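Aminoglycoside 6-adenylyltransferase (Bacillus subtilis, PDB 2PBE) adenylates streptomycin and streptidine at the 6-hydroxyl with ATP, and can also use GTP on streptomycin, giving resistance to streptomycin. Local coordinates at residues Q7-I12 / F96-K101; Q62-F67 / F90-L95; N175-A180 / Q239-S244. All coordinates share one frame; numbering follows the deposited sequence.

Contact 1: Q7-I12 / F96-K101; sequences QEMMDI and FEDGNK
The phenyl ring of Phe96 receives the methyl end of Met9, a selenomethionine, at an oblique angle, with Met9 CE 3.9 Å from Phe96 CE2. At the edge of that ring, in its plane, lies the backbone carbon Asn100 C, and Arg4 makes a cation-pi contact with the same ring. The other flat group is the carboxamide of Asn100. Met9 CG packs against it, 3.7 Å from Asn100 ND2, while Met9 CE reaches over to Asn100 CB. Met9 can serve both because its chain bends twice, at chi2 (-53°) and chi3 (-71°), so that it curls past the amide and brings its methyl to the phenyl group. A long, flexible, apolar side chain suits this place, where helix 6-19 faces both the Asn100 amide and the Phe96 ring. The loop holding them is a beta hairpin connection between strands 90-96 and 101-108: a type I turn from Phe96 to Gly99 combined with a G1 beta bulge at Gly99 and Asn100. At Gly99 phi is positive (110°), where a CB would press against Asp98 O, so glycine fits. Asp98 and Asn100 brace the turn from within. Asp98 OD1 accepts from the backbone N of Asn100 at 3.1 Å, closing an Asx turn, although the donor stands well above the carboxylate plane. Asp98 OD2 takes Asn100 ND2 on its syn side, 2.6 Å away. The amide is held in its rotation by this bond and by a second from ND2 to Arg4 O. Arg4 NE forms a salt bridge with Asp98 OD2, which probably offsets the aspartate's charge.

Contact 2: Q62-F67 / F90-L95; sequences QWLEIF and FSYIIL
Trp63 and Tyr92 meet as an offset edge-to-face pair, the six-membered ring of the indole turning its edge toward the phenol face. The ring centroids are 5.5 Å apart and the planes stand at 80°. Trp63 CZ2 does most of the touching, lying 3.4 Å from Tyr92 OH and also close to Tyr92 CZ. Next to the indole, Leu64 divides its two methyls: CD1 packs against the same phenol, 3.8 Å from Tyr92 CE1, while CD2 looks to Ile94 CD1 at 4.1 Å. The branching of leucine suits it to span two strand residues, and Tyr92 and Ile94, two apart on a strand, both send their side chains to this one side.

The indole is placed in part by its own torsion, with CG lodged between the backbone N and the carbonyl carbon (chi1 61°). Leu64 CG then lies 3.7 Å above the Trp63 plane, offset toward the rim, and so backs one face of the ring. Around this first shell, Leu64 CD2 also sits at the edge of the Phe67 ring, and Phe90 turns its edge to Tyr92 CZ. The 62-67 chain is coiled tightly enough to present Trp63 and Leu64 together: Glu65 N bonds to Gln62 O and Phe67 N to Leu64 O, the second within a short 3-10 segment. Trp63 NE1 makes a weak bond to Asn60 O.

Farther out, Phe57 of helix 54-58 meets Trp63 edge-to-face, and Phe16 of helix 6-19 does the same to Phe67. The contact thus lays the connection between helix 54-58 and strand 70-74 across strand 90-96, which runs antiparallel between strands 70-74 and 101-108.

Contact 3: N175-A180 / Q239-S244; sequences NEILFA and QEMWKS
The starts of helices 177-204 and 238-263 lie side by side and run in the same general direction, coming closest at Ile177 and Met241, whose CA atoms are 8.1 Å apart. Met241, a selenomethionine, carries the contact from its side. Its CG meets the end of Ile177, with Ile177 CD1 4.0 Å from Met241 CG and Ile177 CG1 equally near. Ile177 crosses over obliquely and stretches out to do so, CG1 being anti to the backbone N (chi1 -168°), which lets a side chain rooted at the flank of its helix extend its tip to the neighbour. Beyond CG the methionine bends at both chi2 and chi3, carrying its methyl down to the next helical turn. There Met241 CE rests on Ala180, 3.9 Å from Ala180 CB and 3.7 Å from Ala180 C. Alanine suits the spot because its single methyl lets the methionine end lie against the backbone, and a flexible thioether or selenoether chain can follow such a stepped surface.

Glu176 occupies the N-cap position of helix 177-204, and its carbonyl O receives Ala180 N at 3.0 Å, so the first turn is already formed where Ala180 packs. A weak hydrogen bond joins Ile177 N to Tyr238 OH, at the start of the partner helix. On helix 238-263, Glu240 and Lys243 pair in a salt bridge, Lys243 NZ to Glu240 OE1 at 3.0 Å.

Leu172, near the end of helix 151-173, touches both Ala180 and Met241, so these roughly parallel helices join helix 151-173 in the chain's helical bundle, away from the mixed sheet. Met241 continues along helix 177-204 to Ile181 and Leu184, while Trp242, next in sequence, packs on helix 151-173 and meets Tyr282 of helix 270-283 edge-to-face.

All three are mainly buried, though Asp98, Trp63 and Ile177 are partly exposed, and none relies on hydrogen bonds between its segments. Contacts 1 and 2 belong to one region, their centres about 12 Å apart: strand 90-96 supplies residues to both, and Ile12 of the first packs on Phe67 of the second. Contact 1 sits at the hairpin end, where polar groups fix the turn beside an apolar methionine, whereas contact 2 lies over the strand itself and is aromatic and aliphatic. Contact 3 lies on the opposite side of the chain's centre from contact 2, about 48 Å between centres, and joins helix to helix by aliphatic packing alone, with its charged pair confined to one helix.

Contact 1: Q7-I12 / F96-K101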
loop_
_atom_site.group_PDB
_atom_site.type_symbol
_atom_site.label_atom_id
_atom_site.label_comp_id
_atom_site.label_asym_id
_atom_site.label_seq_id
_atom_site.Cartn_x
_atom_site.Cartn_y
_atom_site.Cartn_z
ATOM N N GLN A 7 0.800 9.710 10.109
ATOM C CA GLN A 7 -0.119 8.782 9.481
ATOM C C GLN A 7 -1.206 9.589 8.767
ATOM O O GLN A 7 -1.406 9.428 7.569
ATOM C CB GLN A 7 -0.744 7.880 10.548
ATOM C CG GLN A 7 -1.755 6.882 10.019
ATOM C CD GLN A 7 -1.239 6.108 8.813
ATOM O OE1 GLN A 7 -0.085 5.663 8.799
ATOM N NE2 GLN A 7 -2.089 5.940 7.801
ATOM N N GLU A 8 -1.878 10.462 9.510
ATOM C CA GLU A 8 -2.949 11.286 8.967
ATOM C C GLU A 8 -2.502 12.142 7.788
ATOM O O GLU A 8 -3.246 12.300 6.815
ATOM C CB GLU A 8 -3.520 12.188 10.062
ATOM C CG GLU A 8 -4.032 11.438 11.293
ATOM C CD GLU A 8 -4.619 12.360 12.359
ATOM O OE1 GLU A 8 -3.855 13.119 12.999
ATOM O OE2 GLU A 8 -5.854 12.318 12.551
HETATM N N MSE A 9 -1.288 12.684 7.879
HETATM C CA MSE A 9 -0.763 13.532 6.825
HETATM C C MSE A 9 -0.573 12.753 5.544
HETATM O O MSE A 9 -1.006 13.187 4.478
HETATM C CB MSE A 9 0.575 14.155 7.248
HETATM C CG MSE A 9 0.460 15.233 8.327
HETATM SE SE MSE A 9 -0.800 16.673 7.908
HETATM C CE MSE A 9 0.188 17.550 6.510
HETATM N N MSE A 10 0.086 11.611 5.657
HETATM C CA MSE A 10 0.333 10.773 4.499
HETATM C C MSE A 10 -0.955 10.330 3.855
HETATM O O MSE A 10 -1.037 10.249 2.629
HETATM C CB MSE A 10 1.146 9.537 4.868
HETATM C CG MSE A 10 2.599 9.824 5.196
HETATM SE SE MSE A 10 3.488 10.969 3.882
HETATM C CE MSE A 10 2.871 10.149 2.240
ATOM N N ASP A 11 -1.953 10.029 4.682
ATOM C CA ASP A 11 -3.249 9.605 4.166
ATOM C C ASP A 11 -3.772 10.685 3.228
ATOM O O ASP A 11 -4.119 10.408 2.086
ATOM C CB ASP A 11 -4.267 9.397 5.302
ATOM C CG ASP A 11 -3.968 8.170 6.149
ATOM O OD1 ASP A 11 -3.595 7.121 5.568
ATOM O OD2 ASP A 11 -4.122 8.251 7.391
ATOM N N ILE A 12 -3.812 11.918 3.710
ATOM C CA ILE A 12 -4.303 13.029 2.921
ATOM C C ILE A 12 -3.617 13.132 1.557
ATOM O O ILE A 12 -4.286 13.210 0.530
ATOM C CB ILE A 12 -4.117 14.333 3.720
ATOM C CG1 ILE A 12 -4.930 14.242 5.012
ATOM C CG2 ILE A 12 -4.557 15.524 2.907
ATOM C CD1 ILE A 12 -4.716 15.377 5.980
ATOM N N PHE A 96 1.625 24.505 7.839
ATOM C CA PHE A 96 0.275 24.273 8.350
ATOM C C PHE A 96 0.006 24.791 9.759
ATOM O O PHE A 96 0.916 24.906 10.585
ATOM C CB PHE A 96 -0.051 22.782 8.284
ATOM C CG PHE A 96 -0.208 22.256 6.883
ATOM C CD1 PHE A 96 -1.357 22.571 6.126
ATOM C CD2 PHE A 96 0.812 21.490 6.287
ATOM C CE1 PHE A 96 -1.496 22.127 4.779
ATOM C CE2 PHE A 96 0.696 21.033 4.940
ATOM C CZ PHE A 96 -0.466 21.353 4.180
ATOM N N GLU A 97 -1.254 25.112 10.018
ATOM C CA GLU A 97 -1.637 25.603 11.329
ATOM C C GLU A 97 -1.359 24.591 12.426
ATOM O O GLU A 97 -0.941 24.963 13.516
ATOM C CB GLU A 97 -3.120 25.972 11.359
ATOM C CG GLU A 97 -3.410 27.414 11.042
ATOM C CD GLU A 97 -4.884 27.742 11.183
ATOM O OE1 GLU A 97 -5.492 27.328 12.198
ATOM O OE2 GLU A 97 -5.436 28.405 10.273
ATOM N N ASP A 98 -1.595 23.316 12.133
ATOM C CA ASP A 98 -1.395 22.242 13.105
ATOM C C ASP A 98 0.094 22.073 13.390
ATOM O O ASP A 98 0.483 21.328 14.284
ATOM C CB ASP A 98 -1.969 20.924 12.580
ATOM C CG ASP A 98 -1.082 20.260 11.538
ATOM O OD1 ASP A 98 -0.668 20.936 10.579
ATOM O OD2 ASP A 98 -0.797 19.052 11.686
ATOM N N GLY A 99 0.924 22.770 12.622
ATOM C CA GLY A 99 2.356 22.695 12.830
ATOM C C GLY A 99 3.123 21.967 11.750
ATOM O O GLY A 99 4.341 22.115 11.670
ATOM N N ASN A 100 2.442 21.184 10.914
ATOM C CA ASN A 100 3.166 20.464 9.880
ATOM C C ASN A 100 3.635 21.324 8.715
ATOM O O ASN A 100 3.043 22.361 8.394
ATOM C CB ASN A 100 2.341 19.265 9.392
ATOM C CG ASN A 100 2.428 18.086 10.349
ATOM O OD1 ASN A 100 3.500 17.514 10.547
ATOM N ND2 ASN A 100 1.314 17.724 10.948
ATOM N N LYS A 101 4.734 20.897 8.109
ATOM C CA LYS A 101 5.307 21.602 6.980
ATOM C C LYS A 101 5.367 20.654 5.802
ATOM O O LYS A 101 5.796 19.510 5.929
ATOM C CB LYS A 101 6.708 22.091 7.316
ATOM C CG LYS A 101 7.011 23.471 6.735
ATOM C CD LYS A 101 7.481 23.425 5.300
ATOM C CE LYS A 101 8.954 23.023 5.216
ATOM N NZ LYS A 101 9.514 23.221 3.846
#

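Contact 2: Q62-F67 / F90-L95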
loop_
_atom_site.group_PDB
_atom_site.type_symbol
_atom_site.label_atom_id
_atom_site.label_comp_id
_atom_site.label_asym_id
_atom_site.label_seq_id
_atom_site.Cartn_x
_atom_site.Cartn_y
_atom_site.Cartn_z
ATOM N N GLN A 62 -7.251 27.180 -4.880
ATOM C CA GLN A 62 -8.376 26.614 -4.132
ATOM C C GLN A 62 -8.221 25.127 -3.794
ATOM O O GLN A 62 -8.501 24.705 -2.668
ATOM C CB GLN A 62 -9.682 26.815 -4.914
ATOM C CG GLN A 62 -10.410 28.128 -4.649
ATOM C CD GLN A 62 -10.815 28.285 -3.192
ATOM O OE1 GLN A 62 -11.547 27.459 -2.640
ATOM N NE2 GLN A 62 -10.344 29.359 -2.562
ATOM N N TRP A 63 -7.768 24.336 -4.764
ATOM C CA TRP A 63 -7.599 22.903 -4.553
ATOM C C TRP A 63 -6.679 22.577 -3.359
ATOM O O TRP A 63 -6.702 21.459 -2.832
ATOM C CB TRP A 63 -7.056 22.251 -5.817
ATOM C CG TRP A 63 -5.738 22.776 -6.194
ATOM C CD1 TRP A 63 -5.483 23.927 -6.897
ATOM C CD2 TRP A 63 -4.479 22.208 -5.862
ATOM N NE1 TRP A 63 -4.123 24.108 -7.020
ATOM C CE2 TRP A 63 -3.475 23.070 -6.397
ATOM C CE3 TRP A 63 -4.085 21.047 -5.161
ATOM C CZ2 TRP A 63 -2.086 22.805 -6.254
ATOM C CZ3 TRP A 63 -2.702 20.776 -5.017
ATOM C CH2 TRP A 63 -1.719 21.662 -5.565
ATOM N N LEU A 64 -5.871 23.555 -2.955
ATOM C CA LEU A 64 -4.939 23.394 -1.844
ATOM C C LEU A 64 -5.616 23.412 -0.482
ATOM O O LEU A 64 -5.078 22.911 0.492
ATOM C CB LEU A 64 -3.889 24.501 -1.895
ATOM C CG LEU A 64 -2.782 24.411 -2.948
ATOM C CD1 LEU A 64 -2.127 25.758 -3.121
ATOM C CD2 LEU A 64 -1.767 23.381 -2.534
ATOM N N GLU A 65 -6.801 23.998 -0.431
ATOM C CA GLU A 65 -7.572 24.133 0.802
ATOM C C GLU A 65 -7.866 22.781 1.422
ATOM O O GLU A 65 -8.123 22.688 2.633
ATOM C CB GLU A 65 -8.887 24.873 0.499
ATOM C CG GLU A 65 -9.335 25.866 1.564
ATOM C CD GLU A 65 -8.354 27.013 1.754
ATOM O OE1 GLU A 65 -7.578 26.983 2.740
ATOM O OE2 GLU A 65 -8.360 27.941 0.913
ATOM N N ILE A 66 -7.803 21.738 0.598
ATOM C CA ILE A 66 -8.080 20.382 1.049
ATOM C C ILE A 66 -7.075 19.870 2.078
ATOM O O ILE A 66 -7.399 19.016 2.909
ATOM C CB ILE A 66 -8.125 19.403 -0.147
ATOM C CG1 ILE A 66 -8.735 18.069 0.301
ATOM C CG2 ILE A 66 -6.713 19.215 -0.723
ATOM C CD1 ILE A 66 -8.943 17.073 -0.812
ATOM N N PHE A 67 -5.859 20.399 2.024
ATOM C CA PHE A 67 -4.831 19.952 2.948
ATOM C C PHE A 67 -4.947 20.597 4.316
ATOM O O PHE A 67 -4.237 20.215 5.249
ATOM C CB PHE A 67 -3.455 20.223 2.360
ATOM C CG PHE A 67 -3.223 19.570 1.030
ATOM C CD1 PHE A 67 -3.378 18.184 0.882
ATOM C CD2 PHE A 67 -2.832 20.328 -0.076
ATOM C CE1 PHE A 67 -3.141 17.542 -0.372
ATOM C CE2 PHE A 67 -2.591 19.711 -1.336
ATOM C CZ PHE A 67 -2.742 18.311 -1.482
ATOM N N PHE A 90 6.863 23.188 -10.494
ATOM C CA PHE A 90 6.129 24.215 -9.794
ATOM C C PHE A 90 5.898 23.577 -8.438
ATOM O O PHE A 90 5.364 22.471 -8.342
ATOM C CB PHE A 90 4.793 24.503 -10.475
ATOM C CG PHE A 90 4.239 25.855 -10.137
ATOM C CD1 PHE A 90 4.788 27.017 -10.713
ATOM C CD2 PHE A 90 3.192 25.984 -9.210
ATOM C CE1 PHE A 90 4.297 28.303 -10.369
ATOM C CE2 PHE A 90 2.685 27.269 -8.848
ATOM C CZ PHE A 90 3.244 28.433 -9.433
ATOM N N SER A 91 6.321 24.259 -7.388
ATOM C CA SER A 91 6.155 23.704 -6.067
ATOM C C SER A 91 5.469 24.663 -5.119
ATOM O O SER A 91 5.205 25.810 -5.456
ATOM C CB SER A 91 7.511 23.314 -5.526
ATOM O OG SER A 91 8.369 24.428 -5.561
ATOM N N TYR A 92 5.191 24.174 -3.919
ATOM C CA TYR A 92 4.534 24.946 -2.887
ATOM C C TYR A 92 5.209 24.599 -1.579
ATOM O O TYR A 92 5.547 23.440 -1.355
ATOM C CB TYR A 92 3.067 24.546 -2.788
ATOM C CG TYR A 92 2.286 24.663 -4.078
ATOM C CD1 TYR A 92 1.545 25.840 -4.369
ATOM C CD2 TYR A 92 2.272 23.603 -5.028
ATOM C CE1 TYR A 92 0.797 25.961 -5.574
ATOM C CE2 TYR A 92 1.536 23.709 -6.252
ATOM C CZ TYR A 92 0.799 24.896 -6.513
ATOM O OH TYR A 92 0.075 25.028 -7.674
ATOM N N ILE A 93 5.445 25.586 -0.723
ATOM C CA ILE A 93 6.024 25.279 0.575
ATOM C C ILE A 93 4.937 25.783 1.497
ATOM O O ILE A 93 4.613 26.977 1.479
ATOM C CB ILE A 93 7.362 26.020 0.869
ATOM C CG1 ILE A 93 8.503 25.404 0.058
ATOM C CG2 ILE A 93 7.731 25.880 2.345
ATOM C CD1 ILE A 93 8.429 25.645 -1.407
ATOM N N ILE A 94 4.341 24.878 2.266
ATOM C CA ILE A 94 3.265 25.248 3.167
ATOM C C ILE A 94 3.616 25.005 4.626
ATOM O O ILE A 94 4.225 23.982 4.974
ATOM C CB ILE A 94 1.973 24.449 2.835
ATOM C CG1 ILE A 94 1.622 24.618 1.363
ATOM C CG2 ILE A 94 0.796 24.955 3.676
ATOM C CD1 ILE A 94 0.527 23.672 0.886
ATOM N N LEU A 95 3.223 25.956 5.465
ATOM C CA LEU A 95 3.419 25.826 6.891
ATOM C C LEU A 95 2.007 25.710 7.435
ATOM O O LEU A 95 1.270 26.692 7.481
ATOM C CB LEU A 95 4.120 27.054 7.479
ATOM C CG LEU A 95 4.346 26.897 8.993
ATOM C CD1 LEU A 95 5.291 25.755 9.263
ATOM C CD2 LEU A 95 4.864 28.180 9.596
#

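Contact 3: N175-A180 / Q239-S244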
loop_
_atom_site.group_PDB
_atom_site.type_symbol
_atom_site.label_atom_id
_atom_site.label_comp_id
_atom_site.label_asym_id
_atom_site.label_seq_id
_atom_site.Cartn_x
_atom_site.Cartn_y
_atom_site.Cartn_z
ATOM N N ASN A 175 1.276 -26.101 22.137
ATOM C CA ASN A 175 1.238 -25.140 23.238
ATOM C C ASN A 175 2.270 -24.025 23.205
ATOM O O ASN A 175 2.805 -23.623 24.237
ATOM C CB ASN A 175 1.345 -25.873 24.564
ATOM C CG ASN A 175 0.016 -26.299 25.064
ATOM O OD1 ASN A 175 -0.824 -25.466 25.392
ATOM N ND2 ASN A 175 -0.216 -27.597 25.107
ATOM N N GLU A 176 2.526 -23.509 22.011
ATOM C CA GLU A 176 3.484 -22.433 21.804
ATOM C C GLU A 176 2.698 -21.308 21.163
ATOM O O GLU A 176 3.043 -20.833 20.079
ATOM C CB GLU A 176 4.580 -22.907 20.847
ATOM C CG GLU A 176 5.351 -24.148 21.292
ATOM C CD GLU A 176 6.370 -23.847 22.368
ATOM O OE1 GLU A 176 7.270 -24.695 22.582
ATOM O OE2 GLU A 176 6.271 -22.767 23.004
ATOM N N ILE A 177 1.631 -20.883 21.822
ATOM C CA ILE A 177 0.773 -19.847 21.265
ATOM C C ILE A 177 1.526 -18.587 20.845
ATOM O O ILE A 177 1.152 -17.934 19.873
ATOM C CB ILE A 177 -0.359 -19.503 22.247
ATOM C CG1 ILE A 177 -1.411 -18.633 21.549
ATOM C CG2 ILE A 177 0.219 -18.823 23.487
ATOM C CD1 ILE A 177 -2.718 -18.526 22.297
ATOM N N LEU A 178 2.608 -18.256 21.553
ATOM C CA LEU A 178 3.392 -17.074 21.192
ATOM C C LEU A 178 4.129 -17.315 19.879
ATOM O O LEU A 178 4.293 -16.398 19.071
ATOM C CB LEU A 178 4.376 -16.722 22.313
ATOM C CG LEU A 178 3.902 -15.681 23.347
ATOM C CD1 LEU A 178 2.598 -16.129 24.020
ATOM C CD2 LEU A 178 4.990 -15.496 24.399
ATOM N N PHE A 179 4.558 -18.554 19.672
ATOM C CA PHE A 179 5.255 -18.931 18.440
ATOM C C PHE A 179 4.254 -18.791 17.294
ATOM O O PHE A 179 4.556 -18.232 16.227
ATOM C CB PHE A 179 5.731 -20.384 18.537
ATOM C CG PHE A 179 6.477 -20.875 17.318
ATOM C CD1 PHE A 179 7.777 -20.402 17.034
ATOM C CD2 PHE A 179 5.906 -21.855 16.472
ATOM C CE1 PHE A 179 8.521 -20.914 15.912
ATOM C CE2 PHE A 179 6.627 -22.375 15.348
ATOM C CZ PHE A 179 7.933 -21.912 15.064
ATOM N N ALA A 180 3.047 -19.286 17.542
ATOM C CA ALA A 180 1.988 -19.230 16.551
ATOM C C ALA A 180 1.622 -17.791 16.197
ATOM O O ALA A 180 1.507 -17.443 15.013
ATOM C CB ALA A 180 0.783 -19.974 17.072
ATOM N N GLN A 239 -8.131 -21.149 21.200
ATOM C CA GLN A 239 -9.218 -21.353 20.243
ATOM C C GLN A 239 -9.431 -20.121 19.386
ATOM O O GLN A 239 -9.798 -20.230 18.222
ATOM C CB GLN A 239 -10.522 -21.721 20.954
ATOM C CG GLN A 239 -10.396 -22.886 21.926
ATOM C CD GLN A 239 -9.554 -24.034 21.400
ATOM O OE1 GLN A 239 -9.850 -24.611 20.355
ATOM N NE2 GLN A 239 -8.504 -24.378 22.138
ATOM N N GLU A 240 -9.206 -18.951 19.960
ATOM C CA GLU A 240 -9.370 -17.689 19.237
ATOM C C GLU A 240 -8.352 -17.616 18.128
ATOM O O GLU A 240 -8.593 -17.042 17.069
ATOM C CB GLU A 240 -9.166 -16.514 20.182
ATOM C CG GLU A 240 -10.233 -16.393 21.246
ATOM C CD GLU A 240 -11.620 -16.220 20.651
ATOM O OE1 GLU A 240 -11.781 -15.325 19.796
ATOM O OE2 GLU A 240 -12.542 -16.970 21.044
HETATM N N MSE A 241 -7.204 -18.204 18.397
HETATM C CA MSE A 241 -6.128 -18.230 17.429
HETATM C C MSE A 241 -6.469 -19.122 16.249
HETATM O O MSE A 241 -6.204 -18.745 15.107
HETATM C CB MSE A 241 -4.844 -18.710 18.094
HETATM C CG MSE A 241 -4.022 -17.582 18.689
HETATM SE SE MSE A 241 -3.494 -16.270 17.318
HETATM C CE MSE A 241 -1.981 -17.213 16.538
ATOM N N TRP A 242 -7.038 -20.289 16.520
ATOM C CA TRP A 242 -7.416 -21.203 15.453
ATOM C C TRP A 242 -8.402 -20.472 14.555
ATOM O O TRP A 242 -8.364 -20.605 13.330
ATOM C CB TRP A 242 -8.078 -22.465 16.018
ATOM C CG TRP A 242 -7.131 -23.509 16.547
ATOM C CD1 TRP A 242 -6.933 -23.852 17.866
ATOM C CD2 TRP A 242 -6.289 -24.370 15.782
ATOM N NE1 TRP A 242 -6.023 -24.874 17.969
ATOM C CE2 TRP A 242 -5.601 -25.223 16.714
ATOM C CE3 TRP A 242 -6.035 -24.519 14.400
ATOM C CZ2 TRP A 242 -4.672 -26.214 16.308
ATOM C CZ3 TRP A 242 -5.106 -25.511 13.980
ATOM C CH2 TRP A 242 -4.432 -26.349 14.950
ATOM N N LYS A 243 -9.285 -19.703 15.190
ATOM C CA LYS A 243 -10.298 -18.934 14.482
ATOM C C LYS A 243 -9.622 -17.902 13.572
ATOM O O LYS A 243 -9.917 -17.836 12.379
ATOM C CB LYS A 243 -11.221 -18.264 15.510
ATOM C CG LYS A 243 -12.423 -17.521 14.925
ATOM C CD LYS A 243 -13.474 -17.170 15.986
ATOM C CE LYS A 243 -12.976 -16.217 17.068
ATOM N NZ LYS A 243 -14.113 -15.820 17.972
ATOM N N SER A 244 -8.708 -17.119 14.121
ATOM C CA SER A 244 -8.000 -16.119 13.332
ATOM C C SER A 244 -7.346 -16.772 12.117
ATOM O O SER A 244 -7.439 -16.260 11.012
ATOM C CB SER A 244 -6.920 -15.439 14.171
ATOM O OG SER A 244 -7.483 -14.539 15.109
#